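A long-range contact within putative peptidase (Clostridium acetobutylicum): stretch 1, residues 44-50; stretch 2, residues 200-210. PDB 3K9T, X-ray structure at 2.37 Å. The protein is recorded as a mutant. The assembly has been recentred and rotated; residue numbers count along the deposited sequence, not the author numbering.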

# COMPACT_ATOMS: atom_id res chain seq x y z
N ILE A 44 -28.84 -14.23 -37.62
CA ILE A 44 -28.83 -15.37 -36.71
C ILE A 44 -29.02 -14.89 -35.29
O ILE A 44 -29.81 -15.47 -34.55
CB ILE A 44 -27.57 -16.27 -36.89
CG1 ILE A 44 -27.64 -16.93 -38.29
CG2 ILE A 44 -27.51 -17.29 -35.73
CD1 ILE A 44 -26.34 -17.40 -38.92
N ILE A 45 -28.33 -13.80 -34.92
CA ILE A 45 -28.50 -13.23 -33.59
C ILE A 45 -29.98 -12.88 -33.34
O ILE A 45 -30.48 -13.10 -32.23
CB ILE A 45 -27.61 -11.97 -33.34
CG1 ILE A 45 -26.13 -12.37 -33.33
CG2 ILE A 45 -27.99 -11.33 -31.96
CD1 ILE A 45 -25.09 -11.21 -33.60
N ARG A 46 -30.68 -12.39 -34.37
CA ARG A 46 -32.06 -11.94 -34.21
C ARG A 46 -33.02 -13.10 -34.12
O ARG A 46 -34.19 -12.89 -33.93
CB ARG A 46 -32.48 -10.92 -35.28
CG ARG A 46 -32.00 -9.48 -34.91
CD ARG A 46 -32.29 -8.48 -35.96
NE ARG A 46 -31.63 -8.85 -37.20
CZ ARG A 46 -31.88 -8.32 -38.39
NH1 ARG A 46 -32.81 -7.36 -38.57
NH2 ARG A 46 -31.19 -8.77 -39.43
N LYS A 47 -32.53 -14.33 -34.28
CA LYS A 47 -33.31 -15.50 -33.94
C LYS A 47 -33.34 -15.71 -32.43
O LYS A 47 -34.15 -16.47 -31.93
CB LYS A 47 -32.79 -16.76 -34.62
CG LYS A 47 -32.99 -16.77 -36.11
CD LYS A 47 -32.81 -18.15 -36.67
CE LYS A 47 -31.37 -18.53 -36.80
NZ LYS A 47 -31.28 -19.92 -37.26
N HIS A 48 -32.49 -15.01 -31.70
CA HIS A 48 -32.43 -15.12 -30.25
C HIS A 48 -32.89 -13.86 -29.51
O HIS A 48 -33.56 -13.95 -28.47
CB HIS A 48 -30.99 -15.45 -29.82
CG HIS A 48 -30.53 -16.78 -30.32
ND1 HIS A 48 -30.61 -17.92 -29.56
CD2 HIS A 48 -29.99 -17.15 -31.51
CE1 HIS A 48 -30.13 -18.94 -30.25
NE2 HIS A 48 -29.74 -18.50 -31.43
N ILE A 49 -32.47 -12.69 -30.00
CA ILE A 49 -32.84 -11.43 -29.37
C ILE A 49 -33.22 -10.39 -30.44
O ILE A 49 -32.81 -10.50 -31.60
CB ILE A 49 -31.68 -10.85 -28.46
CG1 ILE A 49 -30.42 -10.54 -29.27
CG2 ILE A 49 -31.34 -11.81 -27.33
CD1 ILE A 49 -29.38 -9.62 -28.60
N PRO A 50 -34.01 -9.38 -30.06
CA PRO A 50 -34.26 -8.36 -31.02
C PRO A 50 -32.99 -7.54 -31.17
O PRO A 50 -32.19 -7.49 -30.21
CB PRO A 50 -35.36 -7.51 -30.36
CG PRO A 50 -35.81 -8.28 -29.18
CD PRO A 50 -34.60 -9.04 -28.76
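Stretch 2 (200-210) GVALITFIAKA

How do the two backbones meet? Stretch 2 is helical from Gly200 to Ala210, a segment of a longer helix. Stretch 1 begins with the last two residues of a helix, Ile44 and Ile45, then runs on as loop, and Ile45 O accepts from both His48 N (2.8 Å) and Ile49 N (3.0 Å). The nearest CA atoms across the contact are those of Ile49 and Lys209, 6.1 Å apart. Contacts advance in the same sense along both chains, from Ile45 near Val201 to Ile49 near Lys209.

Which residues of the helix touch stretch 1? Val201, Thr205 and then the neighbours Ala208 and Lys209 follow at steps of three or four residues, so they line one side of the helix; the end of Phe206 reaches in as well. Thr205 points toward stretch 1, and its OG1 donates to Val201 O (2.9 Å), while Thr205 CG2 lies 3.5 Å from His48 CB.

What do Ile45 and Ile49 pack against? Ile45 CD1 lies 3.8 Å from Val201 CG1. Ile49 CD1 is 3.9 Å from Ala208 CB, and Ile49 CG2 is 3.6 Å from Thr205 O and also 4.0 Å from Ala208 CB.

Where is the polar link? Lys209 starts sideways, but its end comes nearer, and Lys209 NZ donates to His48 ND1 at 2.9 Å, near the plane of the imidazole. Phe206 CZ approaches the same ND1 obliquely, at 3.9 Å.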

# COMPACT_ATOMS: atom_id res chain seq x y z
N GLY A 200 -17.69 -14.28 -27.60
CA GLY A 200 -18.27 -13.04 -27.03
C GLY A 200 -19.63 -12.75 -27.62
O GLY A 200 -20.56 -12.31 -26.91
N VAL A 201 -19.74 -13.00 -28.93
CA VAL A 201 -20.96 -12.78 -29.66
C VAL A 201 -22.03 -13.69 -29.09
O VAL A 201 -23.09 -13.21 -28.73
CB VAL A 201 -20.81 -13.01 -31.19
CG1 VAL A 201 -22.19 -12.96 -31.88
CG2 VAL A 201 -19.90 -11.99 -31.77
N ALA A 202 -21.74 -15.00 -28.97
CA ALA A 202 -22.77 -15.93 -28.45
C ALA A 202 -23.06 -15.67 -26.98
O ALA A 202 -24.23 -15.76 -26.59
CB ALA A 202 -22.42 -17.38 -28.70
N LEU A 203 -22.05 -15.31 -26.19
CA LEU A 203 -22.28 -15.06 -24.75
C LEU A 203 -23.21 -13.88 -24.49
O LEU A 203 -24.17 -13.98 -23.76
CB LEU A 203 -20.96 -14.88 -23.98
CG LEU A 203 -21.07 -14.35 -22.54
CD1 LEU A 203 -21.63 -15.45 -21.74
CD2 LEU A 203 -19.75 -13.86 -21.93
N ILE A 204 -22.87 -12.74 -25.07
CA ILE A 204 -23.62 -11.50 -24.89
C ILE A 204 -25.06 -11.73 -25.39
O ILE A 204 -26.00 -11.25 -24.78
CB ILE A 204 -22.84 -10.36 -25.64
CG1 ILE A 204 -21.58 -10.01 -24.87
CG2 ILE A 204 -23.58 -9.14 -25.84
CD1 ILE A 204 -21.82 -9.67 -23.50
N THR A 205 -25.23 -12.54 -26.44
CA THR A 205 -26.57 -12.85 -26.94
C THR A 205 -27.41 -13.50 -25.83
O THR A 205 -28.53 -13.04 -25.53
CB THR A 205 -26.51 -13.68 -28.22
OG1 THR A 205 -25.91 -12.87 -29.23
CG2 THR A 205 -27.94 -14.11 -28.68
N PHE A 206 -26.83 -14.49 -25.18
CA PHE A 206 -27.52 -15.19 -24.10
C PHE A 206 -27.67 -14.38 -22.80
O PHE A 206 -28.63 -14.58 -22.08
CB PHE A 206 -26.92 -16.58 -23.88
CG PHE A 206 -27.46 -17.60 -24.85
CD1 PHE A 206 -27.01 -17.65 -26.15
CD2 PHE A 206 -28.49 -18.45 -24.47
CE1 PHE A 206 -27.53 -18.56 -27.05
CE2 PHE A 206 -29.02 -19.36 -25.36
CZ PHE A 206 -28.54 -19.43 -26.65
N ILE A 207 -26.75 -13.47 -22.52
CA ILE A 207 -26.93 -12.59 -21.39
C ILE A 207 -28.13 -11.71 -21.69
O ILE A 207 -29.02 -11.63 -20.86
CB ILE A 207 -25.69 -11.74 -21.08
CG1 ILE A 207 -24.60 -12.67 -20.54
CG2 ILE A 207 -26.03 -10.63 -20.05
CD1 ILE A 207 -23.24 -12.08 -20.70
N ALA A 208 -28.17 -11.10 -22.87
CA ALA A 208 -29.31 -10.27 -23.32
C ALA A 208 -30.63 -11.07 -23.22
O ALA A 208 -31.63 -10.58 -22.69
CB ALA A 208 -29.10 -9.74 -24.73
N LYS A 209 -30.57 -12.31 -23.68
CA LYS A 209 -31.74 -13.17 -23.68
C LYS A 209 -32.28 -13.41 -22.26
O LYS A 209 -33.50 -13.39 -22.05
CB LYS A 209 -31.39 -14.49 -24.37
CG LYS A 209 -32.58 -15.31 -24.70
CD LYS A 209 -32.24 -16.76 -25.08
CE LYS A 209 -31.56 -16.89 -26.40
NZ LYS A 209 -31.95 -18.22 -27.03
N ALA A 210 -31.39 -13.62 -21.29
CA ALA A 210 -31.78 -13.77 -19.88
C ALA A 210 -32.30 -12.44 -19.26
O ALA A 210 -33.34 -12.43 -18.63
CB ALA A 210 -30.61 -14.35 -19.04